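Local coordinates for activator of Hsp90 ATPase homologue 1/2-like C-terminal domain-containing protein (Nitrosomonas europaea, PDB 1XFS) that is of unknown function but belongs to the AHA1 family, whose Bet v 1-like (SRPBCC) fold suggests a role in binding a ligand or partner protein, at residues R16-V22 / T123-Y129; V113-I118 / T130-N136; R54-E58 / V93-R97; W38-K42 / T155-L160. One frame throughout, in Å; residues are numbered along the deposited sequence.

Contact 1: residues R16-V22 / T123-Y129; sequences RELAVPV and TSSGTRY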
# COMPACT_ATOMS: atom_id res chain seq x y z
N ARG A 16 -1.59 -5.13 24.08
CA ARG A 16 -2.58 -5.64 25.02
C ARG A 16 -2.59 -7.16 25.06
O ARG A 16 -2.16 -7.82 24.12
CB ARG A 16 -3.97 -5.13 24.63
CG ARG A 16 -4.16 -3.62 24.81
CD ARG A 16 -4.38 -3.27 26.27
NE ARG A 16 -5.65 -3.81 26.74
CZ ARG A 16 -6.83 -3.23 26.53
NH1 ARG A 16 -6.90 -2.09 25.87
NH2 ARG A 16 -7.94 -3.81 26.96
N GLU A 17 -3.07 -7.71 26.17
CA GLU A 17 -3.16 -9.16 26.33
C GLU A 17 -4.63 -9.52 26.45
O GLU A 17 -5.32 -9.03 27.34
CB GLU A 17 -2.42 -9.61 27.60
CG GLU A 17 -0.94 -9.25 27.65
CD GLU A 17 -0.10 -10.08 26.70
OE1 GLU A 17 1.11 -9.78 26.58
OE2 GLU A 17 -0.63 -11.03 26.09
N LEU A 18 -5.13 -10.35 25.54
CA LEU A 18 -6.54 -10.75 25.57
C LEU A 18 -6.66 -12.22 25.95
O LEU A 18 -5.93 -13.06 25.42
CB LEU A 18 -7.21 -10.53 24.21
CG LEU A 18 -7.35 -9.10 23.69
CD1 LEU A 18 -6.01 -8.62 23.16
CD2 LEU A 18 -8.40 -9.06 22.59
N ALA A 19 -7.58 -12.52 26.86
CA ALA A 19 -7.79 -13.90 27.31
C ALA A 19 -8.72 -14.63 26.35
O ALA A 19 -9.76 -15.16 26.75
CB ALA A 19 -8.37 -13.89 28.72
N VAL A 20 -8.33 -14.64 25.09
CA VAL A 20 -9.08 -15.28 24.02
C VAL A 20 -8.08 -15.89 23.05
O VAL A 20 -7.00 -15.35 22.84
CB VAL A 20 -9.94 -14.22 23.27
CG1 VAL A 20 -10.58 -14.83 22.05
CG2 VAL A 20 -11.00 -13.66 24.21
N PRO A 21 -8.41 -17.06 22.47
CA PRO A 21 -7.52 -17.74 21.52
C PRO A 21 -7.30 -16.91 20.25
O PRO A 21 -8.17 -16.13 19.86
CB PRO A 21 -8.25 -19.05 21.25
CG PRO A 21 -9.69 -18.65 21.39
CD PRO A 21 -9.66 -17.82 22.64
N VAL A 22 -6.15 -17.10 19.62
CA VAL A 22 -5.79 -16.35 18.42
C VAL A 22 -6.75 -16.52 17.26
O VAL A 22 -6.97 -15.58 16.48
CB VAL A 22 -4.36 -16.71 17.95
CG1 VAL A 22 -4.32 -18.14 17.42
CG2 VAL A 22 -3.90 -15.72 16.89
N THR A 123 -0.50 -16.94 23.32
CA THR A 123 0.17 -17.06 24.61
C THR A 123 -0.46 -18.24 25.35
O THR A 123 -1.39 -18.87 24.85
CB THR A 123 -0.02 -15.80 25.47
OG1 THR A 123 -1.41 -15.62 25.76
CG2 THR A 123 0.52 -14.58 24.75
N SER A 124 0.03 -18.52 26.55
CA SER A 124 -0.51 -19.64 27.31
C SER A 124 -1.94 -19.39 27.79
O SER A 124 -2.68 -20.34 28.04
CB SER A 124 0.40 -19.95 28.51
OG SER A 124 0.54 -18.82 29.35
N SER A 125 -2.33 -18.13 27.91
CA SER A 125 -3.67 -17.81 28.38
C SER A 125 -4.56 -17.14 27.34
O SER A 125 -5.76 -16.96 27.56
CB SER A 125 -3.59 -16.91 29.62
OG SER A 125 -2.89 -15.71 29.33
N GLY A 126 -3.99 -16.75 26.20
CA GLY A 126 -4.79 -16.11 25.18
C GLY A 126 -4.02 -15.63 23.97
O GLY A 126 -3.34 -16.42 23.32
N THR A 127 -4.12 -14.34 23.68
CA THR A 127 -3.42 -13.77 22.54
C THR A 127 -2.81 -12.42 22.87
O THR A 127 -3.43 -11.58 23.53
CB THR A 127 -4.37 -13.56 21.33
OG1 THR A 127 -5.10 -14.76 21.08
CG2 THR A 127 -3.57 -13.19 20.08
N ARG A 128 -1.57 -12.21 22.43
CA ARG A 128 -0.89 -10.95 22.64
C ARG A 128 -1.22 -10.11 21.41
O ARG A 128 -0.96 -10.53 20.28
CB ARG A 128 0.62 -11.16 22.77
CG ARG A 128 1.40 -9.89 23.02
CD ARG A 128 2.80 -10.22 23.51
NE ARG A 128 2.75 -11.06 24.70
CZ ARG A 128 3.81 -11.48 25.37
NH1 ARG A 128 5.03 -11.15 24.96
NH2 ARG A 128 3.66 -12.24 26.44
N TYR A 129 -1.81 -8.95 21.64
CA TYR A 129 -2.21 -8.04 20.57
C TYR A 129 -1.34 -6.80 20.53
O TYR A 129 -1.19 -6.10 21.53
CB TYR A 129 -3.68 -7.63 20.77
CG TYR A 129 -4.16 -6.51 19.86
CD1 TYR A 129 -3.87 -5.18 20.14
CD2 TYR A 129 -4.90 -6.79 18.71
CE1 TYR A 129 -4.29 -4.15 19.30
CE2 TYR A 129 -5.33 -5.77 17.86
CZ TYR A 129 -5.02 -4.45 18.16
OH TYR A 129 -5.43 -3.44 17.33
O HOH W 1 -4.32 -13.74 28.06
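Arg16 to Leu18 and Thr127 to Tyr129 run antiparallel at one edge of the large sheet of a Bet v 1-like fold, where the first strand of the chain lies against the last. Two hydrogen-bonded pairs, Arg16 with Tyr129 and Leu18 with Thr127, each close a full ring of backbone bonds; Tyr129 N reaches Arg16 O at 2.7 Å. Just beyond the last pair, Gly126 CA sends a C-H toward Leu18 O at 3.3 Å, and a side chain at Gly126 would run into that same carbonyl.

The charged contact belongs to the Glu17 and Arg128 side of the sheet. Glu17 folds at chi2 (-72°) to lie alongside Arg128, and its OE1 forms a salt bridge with NE of Arg128 at 2.8 Å. Carboxylate and guanidinium planes are nearly perpendicular, 85° apart, so this is a single-point contact rather than a two-pronged one.

Apolar packing lies on the other side, toward helix 149-167: Leu18 CD1 touches Tyr129 CB at 3.5 Å, the two side chains pointing the same way. Arg16 instead turns its guanidinium to Gly154 O and Thr158 OG1 of that helix.

Past the strand, the chain turns through Ala19, the centre of an inverse gamma turn, into helix 22-30, with Pro21 as its N-cap residue. Thr127 OG1 donates to Val20 O at 2.7 Å, tilted 19° from the carbonyl plane. A valine in place of Thr127 would probably leave Val20 O without its hydroxyl donor and loosen this turn's hold on the strand. Thr127 CG2 lies 4.1 Å from Val22 CG2.

Contact 2: residues V113-I118 / T130-N136; sequences VMTAVI and TACAMHN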
# COMPACT_ATOMS: atom_id res chain seq x y z
N VAL A 113 -4.40 10.28 7.69
CA VAL A 113 -3.90 9.18 6.86
C VAL A 113 -3.00 8.29 7.70
O VAL A 113 -2.11 8.77 8.39
CB VAL A 113 -3.08 9.71 5.66
CG1 VAL A 113 -2.58 8.54 4.83
CG2 VAL A 113 -3.93 10.64 4.81
N MSE A 114 -3.22 6.98 7.64
CA MSE A 114 -2.39 6.08 8.42
C MSE A 114 -2.31 4.68 7.85
O MSE A 114 -3.11 4.30 6.98
CB MSE A 114 -2.96 5.97 9.84
CG MSE A 114 -4.33 5.30 9.90
SE MSE A 114 -4.86 4.79 11.70
CE MSE A 114 -6.40 5.95 11.93
N THR A 115 -1.33 3.92 8.32
CA THR A 115 -1.21 2.52 7.95
C THR A 115 -1.17 1.83 9.29
O THR A 115 -0.37 2.18 10.16
CB THR A 115 0.05 2.19 7.14
OG1 THR A 115 -0.08 2.74 5.82
CG2 THR A 115 0.23 0.66 7.03
N ALA A 116 -2.06 0.87 9.46
CA ALA A 116 -2.17 0.12 10.71
C ALA A 116 -1.55 -1.25 10.53
O ALA A 116 -1.81 -1.94 9.54
CB ALA A 116 -3.64 -0.01 11.09
N VAL A 117 -0.72 -1.64 11.49
CA VAL A 117 -0.11 -2.95 11.46
C VAL A 117 -0.56 -3.62 12.74
O VAL A 117 -0.34 -3.11 13.84
CB VAL A 117 1.43 -2.86 11.43
CG1 VAL A 117 2.02 -4.27 11.53
CG2 VAL A 117 1.89 -2.20 10.14
N ILE A 118 -1.24 -4.75 12.60
CA ILE A 118 -1.74 -5.49 13.74
C ILE A 118 -1.03 -6.83 13.79
O ILE A 118 -1.08 -7.59 12.83
CB ILE A 118 -3.26 -5.75 13.62
CG1 ILE A 118 -4.02 -4.43 13.48
CG2 ILE A 118 -3.74 -6.53 14.83
CD1 ILE A 118 -3.73 -3.42 14.58
N THR A 130 -0.75 -6.53 19.37
CA THR A 130 0.09 -5.37 19.21
C THR A 130 -0.41 -4.57 18.01
O THR A 130 -0.54 -5.12 16.91
CB THR A 130 1.57 -5.78 19.01
OG1 THR A 130 2.01 -6.53 20.15
CG2 THR A 130 2.46 -4.56 18.85
N ALA A 131 -0.72 -3.30 18.22
CA ALA A 131 -1.21 -2.44 17.14
C ALA A 131 -0.32 -1.21 16.98
O ALA A 131 -0.02 -0.52 17.96
CB ALA A 131 -2.65 -2.01 17.41
N CYS A 132 0.10 -0.95 15.75
CA CYS A 132 0.94 0.21 15.47
C CYS A 132 0.30 1.02 14.36
O CYS A 132 -0.10 0.47 13.33
CB CYS A 132 2.35 -0.23 15.02
SG CYS A 132 3.45 1.14 14.53
N ALA A 133 0.18 2.32 14.59
CA ALA A 133 -0.40 3.22 13.60
C ALA A 133 0.76 4.05 13.06
O ALA A 133 1.42 4.77 13.82
CB ALA A 133 -1.45 4.12 14.24
N MSE A 134 1.01 3.91 11.76
CA MSE A 134 2.10 4.62 11.09
C MSE A 134 1.60 5.89 10.43
O MSE A 134 0.60 5.87 9.71
CB MSE A 134 2.74 3.71 10.03
CG MSE A 134 3.23 2.38 10.54
SE MSE A 134 3.82 1.28 9.04
CE MSE A 134 5.54 2.03 8.81
N HIS A 135 2.29 7.00 10.67
CA HIS A 135 1.91 8.28 10.08
C HIS A 135 2.97 8.78 9.12
O HIS A 135 4.09 8.28 9.11
CB HIS A 135 1.66 9.30 11.18
CG HIS A 135 0.69 8.84 12.21
ND1 HIS A 135 1.06 8.09 13.30
CD2 HIS A 135 -0.66 8.97 12.28
CE1 HIS A 135 -0.02 7.76 13.99
NE2 HIS A 135 -1.07 8.28 13.39
N ASN A 136 2.62 9.79 8.32
CA ASN A 136 3.56 10.33 7.35
C ASN A 136 4.47 11.43 7.88
O ASN A 136 5.56 11.63 7.36
CB ASN A 136 2.81 10.80 6.09
CG ASN A 136 1.65 11.74 6.39
OD1 ASN A 136 0.67 11.80 5.63
ND2 ASN A 136 1.75 12.50 7.48
O HOH W 2 -0.18 10.56 8.67
O HOH W 3 1.69 -4.04 15.73
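Ile118 meets Ala131, and Val117 meets Cys132, in the beta hairpin of strands 115-122 and 127-134, part of the antiparallel sheet of this Bet v 1-like fold. Backbone bonds join Thr115 to Met134 and Val117 to Cys132 in both directions; Met134 N to Thr115 O, at 2.7 Å, is the straightest of the four.

Ile118, Ala116, Ala131 and Ala133 share the face under helix 149-167, where Trp153 and Phe149 pack. Ile118 has CG1 opposite the carbonyl carbon (chi1 -57°), and a second turn at chi2 (-55°) folds CD1 back across the strand gap. It meets Ala131 CB at 3.3 Å, tighter than usual van der Waals contact. Farther along, the selenium of selenomethionine Met114 comes within 4.3 Å of Ala133 CB.

On the other face, selenomethionine Met134 leaves its strand with CG beside the backbone N and runs straight through chi2 before bending at chi3 (81°). That bend sets SE against two side chains of the partner strand, 4.1 Å from Val117 CG2 and 4.2 Å from Thr115 CG2. Thr115 offers its methyl here, while OG1 bonds to Thr89 OG1 and to Tyr96 O of the second subunit. Arg97 of that subunit packs on Met134.

Next along the chain, His135 bonds through ND1 to Leu10 O and through NE2 to His144 ND1, fixing the ring's rotation. A water lies in plane at its edge, donating to Val113 O at 2.6 Å and accepting from Asn136 N.

Contact 3: residues R54-E58 / V93-R97; sequences RPGGE and VKNYR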
# COMPACT_ATOMS: atom_id res chain seq x y z
N ARG A 54 -8.02 -9.54 1.42
CA ARG A 54 -6.92 -9.95 0.56
C ARG A 54 -6.13 -8.69 0.25
O ARG A 54 -6.64 -7.58 0.36
CB ARG A 54 -7.46 -10.53 -0.75
CG ARG A 54 -8.29 -9.55 -1.56
CD ARG A 54 -8.78 -10.14 -2.88
NE ARG A 54 -9.54 -9.17 -3.66
CZ ARG A 54 -9.01 -8.11 -4.26
NH1 ARG A 54 -7.71 -7.87 -4.17
NH2 ARG A 54 -9.79 -7.27 -4.94
N PRO A 55 -4.84 -8.86 -0.10
CA PRO A 55 -3.99 -7.71 -0.44
C PRO A 55 -4.65 -7.01 -1.64
O PRO A 55 -4.97 -7.66 -2.64
CB PRO A 55 -2.67 -8.37 -0.81
CG PRO A 55 -2.63 -9.56 0.10
CD PRO A 55 -4.05 -10.09 0.02
N GLY A 56 -4.85 -5.71 -1.53
CA GLY A 56 -5.50 -4.96 -2.59
C GLY A 56 -7.01 -4.90 -2.41
O GLY A 56 -7.71 -4.24 -3.18
N GLY A 57 -7.51 -5.59 -1.39
CA GLY A 57 -8.94 -5.61 -1.11
C GLY A 57 -9.41 -4.42 -0.31
O GLY A 57 -8.69 -3.90 0.54
N GLU A 58 -10.63 -3.98 -0.58
CA GLU A 58 -11.18 -2.82 0.11
C GLU A 58 -11.62 -3.09 1.54
O GLU A 58 -12.15 -4.15 1.86
CB GLU A 58 -12.35 -2.25 -0.70
CG GLU A 58 -13.06 -1.06 -0.06
CD GLU A 58 -14.09 -0.45 -0.99
OE1 GLU A 58 -14.93 -1.20 -1.53
OE2 GLU A 58 -14.07 0.79 -1.17
N VAL A 93 -6.94 3.01 -1.55
CA VAL A 93 -8.29 2.46 -1.53
C VAL A 93 -8.28 1.16 -2.34
O VAL A 93 -7.21 0.61 -2.61
CB VAL A 93 -9.35 3.47 -2.09
CG1 VAL A 93 -9.46 4.68 -1.16
CG2 VAL A 93 -8.98 3.91 -3.50
N LYS A 94 -9.45 0.67 -2.71
CA LYS A 94 -9.54 -0.58 -3.45
C LYS A 94 -8.55 -0.70 -4.62
O LYS A 94 -8.31 0.26 -5.35
CB LYS A 94 -10.97 -0.78 -3.97
CG LYS A 94 -11.19 -2.08 -4.74
CD LYS A 94 -12.64 -2.22 -5.18
CE LYS A 94 -12.87 -3.53 -5.93
NZ LYS A 94 -14.27 -3.66 -6.44
N ASN A 95 -7.99 -1.90 -4.76
CA ASN A 95 -7.04 -2.21 -5.83
C ASN A 95 -5.75 -1.38 -5.77
O ASN A 95 -5.08 -1.19 -6.79
CB ASN A 95 -7.72 -2.06 -7.20
CG ASN A 95 -8.81 -3.09 -7.43
OD1 ASN A 95 -9.81 -2.81 -8.09
ND2 ASN A 95 -8.62 -4.29 -6.89
N TYR A 96 -5.42 -0.89 -4.58
CA TYR A 96 -4.20 -0.10 -4.34
C TYR A 96 -4.20 1.30 -4.95
O TYR A 96 -3.13 1.89 -5.15
CB TYR A 96 -2.97 -0.84 -4.86
CG TYR A 96 -2.73 -2.22 -4.28
CD1 TYR A 96 -2.49 -2.41 -2.92
CD2 TYR A 96 -2.64 -3.33 -5.12
CE1 TYR A 96 -2.17 -3.67 -2.41
CE2 TYR A 96 -2.32 -4.60 -4.62
CZ TYR A 96 -2.08 -4.75 -3.26
OH TYR A 96 -1.74 -5.98 -2.76
N ARG A 97 -5.38 1.82 -5.26
CA ARG A 97 -5.47 3.16 -5.85
C ARG A 97 -5.15 4.24 -4.81
O ARG A 97 -5.59 4.15 -3.67
CB ARG A 97 -6.89 3.40 -6.36
CG ARG A 97 -7.11 4.78 -6.99
CD ARG A 97 -8.54 4.93 -7.49
NE ARG A 97 -8.87 3.95 -8.53
CZ ARG A 97 -8.30 3.92 -9.73
NH1 ARG A 97 -8.66 3.00 -10.62
NH2 ARG A 97 -7.38 4.82 -10.06
O HOH W 4 -12.35 2.27 -3.51
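Gly56 lies against the phenol ring of Tyr96, its CA over one ring face, 3.6 Å from the centroid and 18° off the normal, a CH-pi contact. Beside it, Asn95 N donates to Gly56 O at 2.8 Å, the one hydrogen bond between the two loops, so the glycine is held by its carbonyl and its alpha carbon. Pro55 adds CB, 3.2 Å from Tyr96 OH. Glu58 CB and Lys94 CB touch at 3.8 Å. A water joins Glu58 OE2 to Lys94 N, its bond to the amide being weak.

What sets up this face is a type II beta turn from Arg54 to Gly57, closed by Gly57 N to Arg54 O. Gly56 takes its third position with a positive phi (91°), where a side chain would press on the preceding carbonyl and crowd the Tyr96 ring. The extended chain of Arg54 brings its guanidinium over Gly57 CA, with Asn95 ND2 at the edge near its plane, while NE makes a salt bridge with Asp52.

Lys94 to Tyr96 make the bend between the short strands 92-93 and 97-98, and Tyr96 O bonds to Thr115 of the second subunit, whose Asp11 pairs with Arg97. The turn links strands 45-51 and 58-64 at the sheet's margin, beside strand 70-81, where Phe77 bonds to the backbone of Gly56 and Gly57 while Cys76 and Leu78 pack on Tyr96.

Contact 4: residues W38-K42 / T155-L160; sequences WFVPK and TTITQL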
# COMPACT_ATOMS: atom_id res chain seq x y z
N TRP A 38 -17.22 -3.47 17.65
CA TRP A 38 -16.11 -3.10 18.53
C TRP A 38 -15.08 -2.14 17.94
O TRP A 38 -14.37 -1.46 18.67
CB TRP A 38 -15.36 -4.36 18.98
CG TRP A 38 -14.52 -4.98 17.88
CD1 TRP A 38 -14.91 -5.96 17.01
CD2 TRP A 38 -13.17 -4.64 17.53
NE1 TRP A 38 -13.88 -6.24 16.13
CE2 TRP A 38 -12.81 -5.44 16.43
CE3 TRP A 38 -12.24 -3.72 18.04
CZ2 TRP A 38 -11.54 -5.37 15.83
CZ3 TRP A 38 -10.98 -3.64 17.44
CH2 TRP A 38 -10.65 -4.46 16.35
N PHE A 39 -15.01 -2.11 16.61
CA PHE A 39 -14.03 -1.29 15.88
C PHE A 39 -13.97 0.18 16.28
O PHE A 39 -12.91 0.81 16.18
CB PHE A 39 -14.28 -1.42 14.38
CG PHE A 39 -13.12 -1.01 13.53
CD1 PHE A 39 -11.91 -1.70 13.59
CD2 PHE A 39 -13.24 0.05 12.63
CE1 PHE A 39 -10.84 -1.33 12.77
CE2 PHE A 39 -12.18 0.42 11.81
CZ PHE A 39 -10.97 -0.27 11.88
N VAL A 40 -15.09 0.74 16.71
CA VAL A 40 -15.12 2.14 17.14
C VAL A 40 -15.55 2.19 18.60
O VAL A 40 -16.39 1.40 19.04
CB VAL A 40 -16.09 2.99 16.28
CG1 VAL A 40 -15.58 3.05 14.84
CG2 VAL A 40 -17.49 2.41 16.33
N PRO A 41 -14.96 3.11 19.37
CA PRO A 41 -15.29 3.26 20.79
C PRO A 41 -16.64 3.94 20.99
O PRO A 41 -16.89 5.01 20.44
CB PRO A 41 -14.13 4.11 21.31
CG PRO A 41 -13.82 4.98 20.13
CD PRO A 41 -13.86 4.01 18.98
N LYS A 42 -17.51 3.30 21.76
CA LYS A 42 -18.83 3.84 22.05
C LYS A 42 -18.63 5.22 22.69
O LYS A 42 -17.58 5.49 23.26
CB LYS A 42 -19.59 2.92 23.01
CG LYS A 42 -19.74 1.50 22.50
CD LYS A 42 -20.54 0.64 23.47
CE LYS A 42 -20.73 -0.76 22.91
NZ LYS A 42 -21.54 -1.63 23.81
N THR A 155 -9.80 1.52 24.15
CA THR A 155 -11.19 1.20 24.39
C THR A 155 -11.71 0.17 23.38
O THR A 155 -12.48 -0.72 23.73
CB THR A 155 -12.08 2.46 24.34
OG1 THR A 155 -11.75 3.32 25.43
CG2 THR A 155 -13.56 2.10 24.42
N THR A 156 -11.29 0.30 22.12
CA THR A 156 -11.76 -0.65 21.12
C THR A 156 -11.28 -2.06 21.41
O THR A 156 -12.01 -3.01 21.21
CB THR A 156 -11.33 -0.23 19.67
OG1 THR A 156 -9.91 -0.34 19.53
CG2 THR A 156 -11.76 1.19 19.38
N ILE A 157 -10.05 -2.18 21.91
CA ILE A 157 -9.52 -3.50 22.22
C ILE A 157 -10.31 -4.11 23.38
O ILE A 157 -10.56 -5.31 23.41
CB ILE A 157 -8.02 -3.43 22.59
CG1 ILE A 157 -7.24 -2.74 21.47
CG2 ILE A 157 -7.47 -4.83 22.82
CD1 ILE A 157 -7.45 -3.36 20.10
N THR A 158 -10.71 -3.28 24.34
CA THR A 158 -11.48 -3.77 25.47
C THR A 158 -12.84 -4.27 24.99
O THR A 158 -13.33 -5.30 25.44
CB THR A 158 -11.67 -2.66 26.53
OG1 THR A 158 -10.39 -2.31 27.08
CG2 THR A 158 -12.58 -3.13 27.66
N GLN A 159 -13.43 -3.54 24.04
CA GLN A 159 -14.72 -3.93 23.48
C GLN A 159 -14.58 -5.23 22.70
O GLN A 159 -15.47 -6.07 22.69
CB GLN A 159 -15.24 -2.82 22.56
CG GLN A 159 -15.55 -1.53 23.31
CD GLN A 159 -15.95 -0.38 22.41
OE1 GLN A 159 -16.33 0.69 22.89
NE2 GLN A 159 -15.88 -0.59 21.10
N LEU A 160 -13.43 -5.39 22.04
CA LEU A 160 -13.17 -6.60 21.27
C LEU A 160 -13.13 -7.82 22.18
O LEU A 160 -13.82 -8.82 21.93
CB LEU A 160 -11.84 -6.47 20.52
CG LEU A 160 -11.34 -7.72 19.78
CD1 LEU A 160 -12.39 -8.18 18.77
CD2 LEU A 160 -10.03 -7.40 19.07
O HOH W 5 -9.99 -0.00 16.46
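Trp38 lays one face of its indole on Leu160, whose CD1 sits 3.6 Å from the centroid of the five-membered ring and 9° off its normal, a CH-pi contact. Leu160 CB lies on the same side near the CD2-CE3 bond, 3.7 Å from Trp38 CE3, so the leucine runs alongside the indole. Phe39 CD1 lies over the opposite face, toward the rim, and NE1 bonds to Gly28 O, which leaves the ring little freedom to turn. With CG set between the backbone N and the carbonyl carbon (chi1 73°), Trp38 turns its ring onto the helix. An alanine here is likely to open a gap over Leu160 and leave Gly28 O without the indole N-H.

This is the seam where the C-terminal helix 149-167, the long helix packed across the curved sheet in Bet v 1-like folds, is met by the loop between helix 32-35 and strand 45-51. Thr156 works its methyl into that loop: CG2 lies 3.5 Å from Pro41 CD and is also close to Phe39 O, while OG1 bonds to Trp153 O. A water donates to both Phe39 O and Thr156 OG1.

Gln159, extended beyond CG, uses both ends of its amide on the loop backbone. NE2 donates to Val40 O at 2.9 Å, nearly straight at the hydrogen but 47° above the carbonyl plane. OE1 accepts from Lys42 N on a lone pair at 3.1 Å. The same OE1 has Lys42 CG beside it at 3.5 Å.

Contacts 1 and 2 share strand 127-134, which contact 1 joins to the edge strand 11-18 and contact 2 to its hairpin partner; they touch where Tyr129 OH meets Ile118 CD1. Contact 2 is buried, mostly apolar with ladder bonds; contacts 1, 3 and 4 are partly buried, and contact 1 mixes a surface salt bridge with a turn. Contact 4 places helix 149-167 against the loop after helix 32-35 by indole packing and amide bonds, and reaches contact 1 through Ile157, on Tyr129, and Thr158. Contact 3, about 29 Å from contact 1 between centres, joins two loops through one backbone bond and a tyrosine face on a glycine. Contacts 2 and 3 both meet the second subunit.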